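Local coordinates for importin subunit beta-1 (Saccharomyces cerevisiae, PDB 5OWU), which carries proteins into the nucleus by associating with importin alpha, the subunit that recognises classical nuclear localization signals in cargo, at residues 745-748 with 749-753; 793-796 with 797-800; 816-819 with 820-823; 848-851 with 852-856. All coordinates share one frame; numbering follows the deposited sequence.

Contact 1 (745-748 with 749-753); sequences DYQI and KVLEA
Val-750 lays its CG2 methyl over one face of the Tyr-746 ring, one helical turn back, in a CH-pi contact 3.8 Å from CG2 to the ring centroid and 24° off the normal. The methyl sits off-centre, closest to CE2 and CZ. Tyr-746 can offer that face because its CG stands anti to the backbone N (chi1 176°), while its OH goes on to the carbonyl oxygen of Arg-696. A looser touch brings Leu-751 CD1 to the amide carbon CD of Gln-747 at 4.0 Å. Backbone bonds of the i to i+4 kind run through the segment, among them Val-750 N to Tyr-746 O at 2.9 Å. This is the first half of helix 741-764 in HEAT 17, with Ile-748 and Leu-751 turned to Leu-792 and Ala-753 packed on helix 698-713. Charge gathers on another flank. The Lys-749 chain, bent at chi2 and chi4, brings NZ to Glu-752 OE1 at 3.1 Å, meeting the carboxylate on its syn side, 28° out of plane. A water accepts from Lys-749 NZ at 3.0 Å and donates to Asp-745 O at 2.6 Å. With an alanine in place of Glu-752, the ammonium of Lys-749 would probably lose its salt-bridge mate and swing more freely. Glu-752 also rests CG against Ile-748 O at 3.2 Å.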
loop_
_atom_site.group_PDB
_atom_site.type_symbol
_atom_site.label_atom_id
_atom_site.label_comp_id
_atom_site.label_asym_id
_atom_site.label_seq_id
_atom_site.Cartn_x
_atom_site.Cartn_y
_atom_site.Cartn_z
ATOM N N ASP A 745 7.214 4.048 -3.250
ATOM C CA ASP A 745 6.003 4.692 -3.752
ATOM C C ASP A 745 6.082 6.207 -3.603
ATOM O O ASP A 745 5.711 6.950 -4.523
ATOM C CB ASP A 745 4.773 4.151 -3.025
ATOM C CG ASP A 745 4.435 2.730 -3.428
ATOM O OD1 ASP A 745 4.839 2.310 -4.535
ATOM O OD2 ASP A 745 3.760 2.035 -2.638
ATOM N N TYR A 746 6.555 6.686 -2.449
ATOM C CA TYR A 746 6.733 8.122 -2.284
ATOM C C TYR A 746 7.671 8.676 -3.348
ATOM O O TYR A 746 7.390 9.717 -3.954
ATOM C CB TYR A 746 7.266 8.447 -0.889
ATOM C CG TYR A 746 7.561 9.919 -0.727
ATOM C CD1 TYR A 746 6.528 10.848 -0.650
ATOM C CD2 TYR A 746 8.869 10.387 -0.680
ATOM C CE1 TYR A 746 6.788 12.198 -0.517
ATOM C CE2 TYR A 746 9.141 11.738 -0.547
ATOM C CZ TYR A 746 8.096 12.639 -0.467
ATOM O OH TYR A 746 8.357 13.983 -0.332
ATOM N N GLN A 747 8.789 7.989 -3.595
ATOM C CA GLN A 747 9.714 8.445 -4.626
ATOM C C GLN A 747 9.022 8.519 -5.979
ATOM O O GLN A 747 9.272 9.443 -6.762
ATOM C CB GLN A 747 10.928 7.524 -4.699
ATOM C CG GLN A 747 12.034 8.043 -5.605
ATOM C CD GLN A 747 12.631 6.960 -6.487
ATOM O OE1 GLN A 747 11.940 6.030 -6.902
ATOM N NE2 GLN A 747 13.923 7.078 -6.777
ATOM N N ILE A 748 8.146 7.551 -6.275
ATOM C CA ILE A 748 7.387 7.606 -7.522
ATOM C C ILE A 748 6.515 8.854 -7.556
ATOM O O ILE A 748 6.377 9.501 -8.598
ATOM C CB ILE A 748 6.548 6.327 -7.705
ATOM C CG1 ILE A 748 7.455 5.110 -7.922
ATOM C CG2 ILE A 748 5.564 6.478 -8.871
ATOM C CD1 ILE A 748 8.211 5.102 -9.241
ATOM N N LYS A 749 5.906 9.212 -6.423
ATOM C CA LYS A 749 5.102 10.429 -6.399
ATOM C C LYS A 749 5.961 11.652 -6.702
ATOM O O LYS A 749 5.568 12.521 -7.494
ATOM C CB LYS A 749 4.406 10.573 -5.047
ATOM C CG LYS A 749 3.224 9.631 -4.864
ATOM C CD LYS A 749 1.993 10.138 -5.604
ATOM C CE LYS A 749 1.000 9.017 -5.892
ATOM N NZ LYS A 749 1.477 8.119 -6.984
ATOM N N VAL A 750 7.150 11.724 -6.097
ATOM C CA VAL A 750 8.056 12.844 -6.341
ATOM C C VAL A 750 8.421 12.921 -7.819
ATOM O O VAL A 750 8.379 13.995 -8.430
ATOM C CB VAL A 750 9.306 12.724 -5.448
ATOM C CG1 VAL A 750 10.298 13.861 -5.725
ATOM C CG2 VAL A 750 8.905 12.732 -3.977
ATOM N N LEU A 751 8.772 11.783 -8.424
ATOM C CA LEU A 751 9.158 11.796 -9.833
ATOM C C LEU A 751 7.985 12.188 -10.727
ATOM O O LEU A 751 8.166 12.910 -11.718
ATOM C CB LEU A 751 9.720 10.432 -10.239
ATOM C CG LEU A 751 11.043 10.046 -9.565
ATOM C CD1 LEU A 751 11.424 8.604 -9.879
ATOM C CD2 LEU A 751 12.167 10.989 -9.987
ATOM N N GLU A 752 6.775 11.734 -10.394
ATOM C CA GLU A 752 5.599 12.147 -11.154
ATOM C C GLU A 752 5.410 13.661 -11.084
ATOM O O GLU A 752 5.057 14.301 -12.085
ATOM C CB GLU A 752 4.356 11.419 -10.636
ATOM C CG GLU A 752 4.324 9.941 -10.994
ATOM C CD GLU A 752 3.168 9.192 -10.362
ATOM O OE1 GLU A 752 2.611 9.675 -9.353
ATOM O OE2 GLU A 752 2.826 8.109 -10.880
ATOM N N ALA A 753 5.646 14.252 -9.903
ATOM C CA ALA A 753 5.543 15.704 -9.770
ATOM C C ALA A 753 6.620 16.415 -10.577
ATOM O O ALA A 753 6.370 17.484 -11.151
ATOM C CB ALA A 753 5.639 16.114 -8.301
HETATM O O HOH W 1 3.513 6.383 -5.711
#

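Contact 2 (793-796 with 797-800); sequences YSED and ATSR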
loop_
_atom_site.group_PDB
_atom_site.type_symbol
_atom_site.label_atom_id
_atom_site.label_comp_id
_atom_site.label_asym_id
_atom_site.label_seq_id
_atom_site.Cartn_x
_atom_site.Cartn_y
_atom_site.Cartn_z
ATOM N N TYR A 793 6.859 4.109 -16.441
ATOM C CA TYR A 793 6.504 4.012 -17.853
ATOM C C TYR A 793 5.266 3.156 -18.087
ATOM O O TYR A 793 4.570 3.366 -19.086
ATOM C CB TYR A 793 7.687 3.498 -18.688
ATOM C CG TYR A 793 8.093 2.047 -18.504
ATOM C CD1 TYR A 793 7.368 1.015 -19.098
ATOM C CD2 TYR A 793 9.233 1.712 -17.780
ATOM C CE1 TYR A 793 7.751 -0.311 -18.944
ATOM C CE2 TYR A 793 9.625 0.394 -17.625
ATOM C CZ TYR A 793 8.880 -0.613 -18.208
ATOM O OH TYR A 793 9.269 -1.923 -18.053
ATOM N N SER A 794 4.954 2.222 -17.185
ATOM C CA SER A 794 3.752 1.408 -17.352
ATOM C C SER A 794 2.474 2.225 -17.189
ATOM O O SER A 794 1.407 1.772 -17.617
ATOM C CB SER A 794 3.756 0.244 -16.358
ATOM O OG SER A 794 3.618 0.698 -15.022
ATOM N N GLU A 795 2.553 3.409 -16.581
ATOM C CA GLU A 795 1.395 4.288 -16.457
ATOM C C GLU A 795 1.190 5.050 -17.760
ATOM O O GLU A 795 2.073 5.794 -18.198
ATOM C CB GLU A 795 1.579 5.262 -15.296
ATOM C CG GLU A 795 1.479 4.628 -13.916
ATOM C CD GLU A 795 0.061 4.228 -13.547
ATOM O OE1 GLU A 795 -0.896 4.865 -14.042
ATOM O OE2 GLU A 795 -0.094 3.276 -12.756
ATOM N N ASP A 796 0.012 4.882 -18.362
ATOM C CA ASP A 796 -0.271 5.484 -19.661
ATOM C C ASP A 796 -0.008 6.990 -19.659
ATOM O O ASP A 796 0.629 7.519 -20.578
ATOM C CB ASP A 796 -1.722 5.190 -20.051
ATOM C CG ASP A 796 -2.050 5.642 -21.455
ATOM O OD1 ASP A 796 -1.349 5.220 -22.397
ATOM O OD2 ASP A 796 -3.002 6.428 -21.618
ATOM N N ALA A 797 -0.505 7.700 -18.640
ATOM C CA ALA A 797 -0.375 9.158 -18.612
ATOM C C ALA A 797 1.077 9.584 -18.433
ATOM O O ALA A 797 1.520 10.574 -19.034
ATOM C CB ALA A 797 -1.238 9.751 -17.496
ATOM N N THR A 798 1.828 8.855 -17.603
ATOM C CA THR A 798 3.240 9.167 -17.401
ATOM C C THR A 798 4.019 9.024 -18.702
ATOM O O THR A 798 4.783 9.918 -19.086
ATOM C CB THR A 798 3.825 8.258 -16.318
ATOM O OG1 THR A 798 3.083 8.429 -15.100
ATOM C CG2 THR A 798 5.306 8.575 -16.065
ATOM N N SER A 799 3.833 7.904 -19.403
ATOM C CA SER A 799 4.548 7.708 -20.660
ATOM C C SER A 799 4.099 8.709 -21.714
ATOM O O SER A 799 4.919 9.187 -22.509
ATOM C CB SER A 799 4.356 6.275 -21.162
ATOM O OG SER A 799 5.389 5.444 -20.666
ATOM N N ARG A 800 2.805 9.036 -21.746
ATOM C CA ARG A 800 2.337 10.036 -22.699
ATOM C C ARG A 800 3.018 11.374 -22.453
ATOM O O ARG A 800 3.477 12.033 -23.396
ATOM C CB ARG A 800 0.818 10.196 -22.618
ATOM C CG ARG A 800 0.278 11.202 -23.631
ATOM C CD ARG A 800 -1.234 11.142 -23.778
ATOM N NE ARG A 800 -1.938 11.448 -22.532
ATOM C CZ ARG A 800 -2.689 10.593 -21.840
ATOM N NH1 ARG A 800 -2.868 9.346 -22.255
ATOM N NH2 ARG A 800 -3.277 10.994 -20.719
#
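Tyr-793 gives its carbonyl oxygen to the Ser-799 hydroxyl, a bond that ties the end of the short helix 790-793 to the first turn of helix 796-812 within HEAT 18. Ser-799 OG donates to Tyr-793 O at 2.7 Å, arriving in the carbonyl plane on a lone pair. The same hydroxyl is also hydrogen-bonded to Tyr-830 OH, and the Tyr-793 ring makes a cation-pi contact with Arg-833, which draws helix 825-836 into the junction.

Glu-795 holds the N-cap position. Its carbonyl oxygen receives Ser-799 N at 3.0 Å in a nearly straight bond (173° at the hydrogen), beginning the helical pattern. Beyond the backbone, Glu-795 lays only its CB against Thr-798 OG1, at 3.5 Å; the chain then bends at chi2 and carries the carboxylate off the turn.

Asp-796 follows as the first helical residue and takes Arg-800 N on its carbonyl oxygen at 2.9 Å. Its CG lies anti to the backbone N (chi1 -173°), which takes the carboxylate to the side of the helix where Arg-800 lies. Its strongest polar partner lies outside: OD1 is hydrogen-bonded to Thr-844 OG1, and OD2 to Ser-841 OG. Arg-800 is thus one of several partners of this carboxylate, bound by a salt bridge with the carboxylate and guanidinium planes 71° apart. Arg-800 NH1, itself shared with Thr-844 OG1, comes to Asp-796 OD2 at 3.0 Å in a weak hydrogen bond, the oxygen lying at the guanidinium edge.

Contact 3 (816-819 with 820-823); sequences GSIK and QFYG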
loop_
_atom_site.group_PDB
_atom_site.type_symbol
_atom_site.label_atom_id
_atom_site.label_comp_id
_atom_site.label_asym_id
_atom_site.label_seq_id
_atom_site.Cartn_x
_atom_site.Cartn_y
_atom_site.Cartn_z
ATOM N N GLY A 816 19.641 22.028 -34.233
ATOM C CA GLY A 816 20.512 20.888 -34.032
ATOM C C GLY A 816 21.359 20.960 -32.782
ATOM O O GLY A 816 22.216 20.095 -32.583
ATOM N N SER A 817 21.136 21.962 -31.925
ATOM C CA SER A 817 21.948 22.149 -30.725
ATOM C C SER A 817 21.728 21.058 -29.679
ATOM O O SER A 817 22.541 20.936 -28.756
ATOM C CB SER A 817 21.655 23.517 -30.094
ATOM O OG SER A 817 20.264 23.774 -30.016
ATOM N N ILE A 818 20.643 20.291 -29.776
ATOM C CA ILE A 818 20.380 19.221 -28.825
ATOM C C ILE A 818 20.250 17.864 -29.521
ATOM O O ILE A 818 19.772 16.899 -28.925
ATOM C CB ILE A 818 19.133 19.538 -27.976
ATOM C CG1 ILE A 818 17.868 19.585 -28.843
ATOM C CG2 ILE A 818 19.325 20.863 -27.247
ATOM C CD1 ILE A 818 16.580 19.627 -28.033
ATOM N N LYS A 819 20.690 17.767 -30.774
ATOM C CA LYS A 819 20.526 16.516 -31.511
ATOM C C LYS A 819 21.315 15.371 -30.888
ATOM O O LYS A 819 20.966 14.210 -31.097
ATOM C CB LYS A 819 20.938 16.706 -32.971
ATOM C CG LYS A 819 22.419 16.973 -33.185
ATOM C CD LYS A 819 22.719 17.163 -34.665
ATOM C CE LYS A 819 24.189 17.445 -34.915
ATOM N NZ LYS A 819 24.471 17.633 -36.364
ATOM N N GLN A 820 22.354 15.674 -30.105
ATOM C CA GLN A 820 23.150 14.641 -29.452
ATOM C C GLN A 820 22.322 13.746 -28.528
ATOM O O GLN A 820 22.769 12.647 -28.181
ATOM C CB GLN A 820 24.286 15.274 -28.645
ATOM C CG GLN A 820 23.832 16.240 -27.554
ATOM C CD GLN A 820 23.684 17.673 -28.035
ATOM O OE1 GLN A 820 23.652 17.939 -29.236
ATOM N NE2 GLN A 820 23.586 18.605 -27.094
ATOM N N PHE A 821 21.146 14.199 -28.085
ATOM C CA PHE A 821 20.299 13.369 -27.234
ATOM C C PHE A 821 19.418 12.410 -28.026
ATOM O O PHE A 821 18.925 11.429 -27.455
ATOM C CB PHE A 821 19.400 14.241 -26.360
ATOM C CG PHE A 821 20.155 15.177 -25.471
ATOM C CD1 PHE A 821 20.735 14.721 -24.301
ATOM C CD2 PHE A 821 20.297 16.511 -25.817
ATOM C CE1 PHE A 821 21.450 15.586 -23.485
ATOM C CE2 PHE A 821 21.008 17.382 -25.006
ATOM C CZ PHE A 821 21.584 16.920 -23.842
ATOM N N TYR A 822 19.211 12.658 -29.319
ATOM C CA TYR A 822 18.195 11.938 -30.081
ATOM C C TYR A 822 18.745 10.746 -30.855
ATOM O O TYR A 822 18.002 10.147 -31.639
ATOM C CB TYR A 822 17.486 12.909 -31.027
ATOM C CG TYR A 822 16.595 13.854 -30.257
ATOM C CD1 TYR A 822 17.109 15.007 -29.683
ATOM C CD2 TYR A 822 15.252 13.561 -30.054
ATOM C CE1 TYR A 822 16.303 15.859 -28.952
ATOM C CE2 TYR A 822 14.440 14.408 -29.325
ATOM C CZ TYR A 822 14.971 15.552 -28.774
ATOM O OH TYR A 822 14.160 16.399 -28.054
ATOM N N GLY A 823 20.008 10.380 -30.651
ATOM C CA GLY A 823 20.568 9.164 -31.206
ATOM C C GLY A 823 20.746 8.046 -30.204
ATOM O O GLY A 823 21.361 7.026 -30.538
HETATM O O HOH W 2 24.532 19.669 -31.087
#
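Ile-818 turns its branched side chain between two aromatic rings, with CB at the edge of Phe-821, 3.9 Å from CD2, and CD1 at 3.9 Å from Tyr-822 CE1. Its CG1 lies between the backbone N and the carbonyl carbon (chi1 65°), which carries CD1 out along the tyrosine, whose OH is bonded to Ile-806 O. The Ile-818 carbonyl oxygen sits at the edge of both rings and accepts Phe-821 N at 3.1 Å, the donor standing above the carbonyl plane. A type I turn from Gly-816 to Lys-819 runs into 3-10 geometry here, in the connection between helices 796-812 and 825-836 where HEAT 19 begins. Gln-820 folds back over this turn. Bent at chi2, it lets NE2 donate to Ser-817 O at 3.0 Å, while a water donates to its OE1 at 2.7 Å and to Gly-816 O at 2.8 Å. Lys-819 stretches away, its chain extended beyond CG. The Phe-821 ring also meets that of Phe-780. A serine replacing Phe-821 would probably leave Ile-818 CB without the ring edge beside it and Phe-780 without its neighbouring ring. The Gln-820 CG lies over one face of the Phe-821 ring.

Contact 4 (848-851 with 852-856); sequences ARWA and REQQK
Gln-854 lies across the six-membered ring of Trp-850. CB starts close to the backbone of the preceding turn, 3.7 Å from Trp-850 O. CG stands anti to the carbonyl carbon (chi1 -69°), which sets it almost squarely above the six-membered ring: 3.6 Å from CG to the centroid of that ring and 8° off the normal, a CH-pi contact. The chain then bends at chi2, and CD passes over the ring margin at 3.6 Å from Trp-850 CH2. At the tip, NE2 approaches Trp-850 CZ3 at 3.2 Å, with the amide plane turned 38° from the ring. The indole's N-H is taken up outside the segments, NE1 donating to Asp-808 OD1.

All this runs along helix 842-860 of HEAT 19, whose i to i+4 backbone bonds include Gln-854 N to Trp-850 O. One flank packs on helix 796-812, where Ala-851 touches Val-803 and both Trp-850 and Gln-854 touch Ala-811; elsewhere Arg-852 reaches Ile-828 and Ile-831 of helix 825-836.

A second pair, one turn apart, is ionic. Arg-849 NE and Glu-853 OE2 are 3.6 Å apart and attract by charge alone, since the oxygen lies well outside the guanidinium plane and no N-H points to it. The two planes stand nearly perpendicular, and the glutamate's closest approach is to the aliphatic stem, OE2 to Arg-849 CG at 3.3 Å.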
loop_
_atom_site.group_PDB
_atom_site.type_symbol
_atom_site.label_atom_id
_atom_site.label_comp_id
_atom_site.label_asym_id
_atom_site.label_seq_id
_atom_site.Cartn_x
_atom_site.Cartn_y
_atom_site.Cartn_z
ATOM N N ALA A 848 3.548 9.391 -29.115
ATOM C CA ALA A 848 4.779 8.676 -29.441
ATOM C C ALA A 848 5.124 8.822 -30.917
ATOM O O ALA A 848 6.303 8.899 -31.281
ATOM C CB ALA A 848 4.651 7.199 -29.068
ATOM N N ARG A 849 4.111 8.853 -31.784
ATOM C CA ARG A 849 4.360 9.097 -33.202
ATOM C C ARG A 849 4.972 10.476 -33.411
ATOM O O ARG A 849 5.986 10.617 -34.104
ATOM C CB ARG A 849 3.057 8.949 -33.993
ATOM C CG ARG A 849 3.114 9.398 -35.455
ATOM C CD ARG A 849 4.016 8.515 -36.305
ATOM N NE ARG A 849 3.638 8.568 -37.717
ATOM C CZ ARG A 849 4.183 7.824 -38.675
ATOM N NH1 ARG A 849 5.145 6.955 -38.388
ATOM N NH2 ARG A 849 3.763 7.946 -39.928
ATOM N N TRP A 850 4.365 11.509 -32.814
ATOM C CA TRP A 850 4.941 12.850 -32.878
ATOM C C TRP A 850 6.399 12.840 -32.422
ATOM O O TRP A 850 7.286 13.393 -33.092
ATOM C CB TRP A 850 4.086 13.800 -32.031
ATOM C CG TRP A 850 4.749 15.081 -31.586
ATOM C CD1 TRP A 850 5.118 15.407 -30.309
ATOM C CD2 TRP A 850 5.098 16.207 -32.402
ATOM N NE1 TRP A 850 5.682 16.661 -30.283
ATOM C CE2 TRP A 850 5.682 17.174 -31.553
ATOM C CE3 TRP A 850 4.978 16.492 -33.766
ATOM C CZ2 TRP A 850 6.147 18.402 -32.026
ATOM C CZ3 TRP A 850 5.440 17.713 -34.233
ATOM C CH2 TRP A 850 6.017 18.651 -33.365
ATOM N N ALA A 851 6.670 12.174 -31.298
ATOM C CA ALA A 851 8.032 12.103 -30.775
ATOM C C ALA A 851 8.971 11.404 -31.748
ATOM O O ALA A 851 10.142 11.781 -31.871
ATOM C CB ALA A 851 8.038 11.378 -29.431
ATOM N N ARG A 852 8.485 10.365 -32.432
ATOM C CA ARG A 852 9.315 9.642 -33.391
ATOM C C ARG A 852 9.653 10.522 -34.587
ATOM O O ARG A 852 10.811 10.586 -35.021
ATOM C CB ARG A 852 8.594 8.366 -33.840
ATOM C CG ARG A 852 9.390 7.487 -34.790
ATOM C CD ARG A 852 10.736 7.119 -34.200
ATOM N NE ARG A 852 11.375 6.025 -34.921
ATOM C CZ ARG A 852 12.615 5.607 -34.689
ATOM N NH1 ARG A 852 13.356 6.197 -33.760
ATOM N NH2 ARG A 852 13.118 4.601 -35.389
ATOM N N GLU A 853 8.649 11.214 -35.129
ATOM C CA GLU A 853 8.901 12.173 -36.200
ATOM C C GLU A 853 9.984 13.164 -35.793
ATOM O O GLU A 853 10.980 13.349 -36.507
ATOM C CB GLU A 853 7.610 12.911 -36.554
ATOM C CG GLU A 853 6.483 12.010 -37.033
ATOM C CD GLU A 853 5.151 12.732 -37.094
ATOM O OE1 GLU A 853 5.149 13.981 -37.121
ATOM O OE2 GLU A 853 4.105 12.048 -37.107
ATOM N N GLN A 854 9.818 13.798 -34.628
ATOM C CA GLN A 854 10.769 14.835 -34.235
ATOM C C GLN A 854 12.153 14.257 -33.963
ATOM O O GLN A 854 13.165 14.878 -34.301
ATOM C CB GLN A 854 10.242 15.590 -33.016
ATOM C CG GLN A 854 9.026 16.439 -33.318
ATOM C CD GLN A 854 9.297 17.454 -34.414
ATOM O OE1 GLN A 854 10.333 18.120 -34.416
ATOM N NE2 GLN A 854 8.380 17.555 -35.366
ATOM N N GLN A 855 12.220 13.072 -33.359
ATOM C CA GLN A 855 13.507 12.440 -33.088
ATOM C C GLN A 855 14.258 12.143 -34.384
ATOM O O GLN A 855 15.447 12.463 -34.519
ATOM C CB GLN A 855 13.288 11.160 -32.279
ATOM C CG GLN A 855 14.548 10.337 -32.036
ATOM C CD GLN A 855 14.678 9.155 -32.985
ATOM O OE1 GLN A 855 13.687 8.528 -33.358
ATOM N NE2 GLN A 855 15.906 8.846 -33.374
ATOM N N LYS A 856 13.574 11.523 -35.351
ATOM C CA LYS A 856 14.206 11.246 -36.639
ATOM C C LYS A 856 14.668 12.531 -37.312
ATOM O O LYS A 856 15.768 12.586 -37.882
ATOM C CB LYS A 856 13.243 10.487 -37.550
ATOM C CG LYS A 856 12.959 9.070 -37.102
ATOM C CD LYS A 856 11.976 8.385 -38.036
ATOM C CE LYS A 856 12.302 6.910 -38.200
ATOM N NZ LYS A 856 13.593 6.705 -38.918
#

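Overall arrangement
All four contacts are local and mix buried with exposed residues; contact 1 lies in HEAT 17, contact 2 in HEAT 18, contact 4 in HEAT 19, and contact 3 where HEAT 19 begins. Contact 1 is nearest the chain's centre, about 14 Å between centres, whereas contacts 3 and 4 lie about 40 and 36 Å out. Contacts 1 and 4 sit within continuous helices and both combine a CH-pi contact with a charged pair, though only in contact 1 does that pair carry a hydrogen bond. Contact 2 spans a loop and a helix's first turn, contact 3 a connection between helices; in both, carbonyl oxygens take side-chain donors. Contact 1 packs on contact 2; Gln-855 NE2 probably hydrogen-bonds Tyr-822 O, joining contacts 4 and 3.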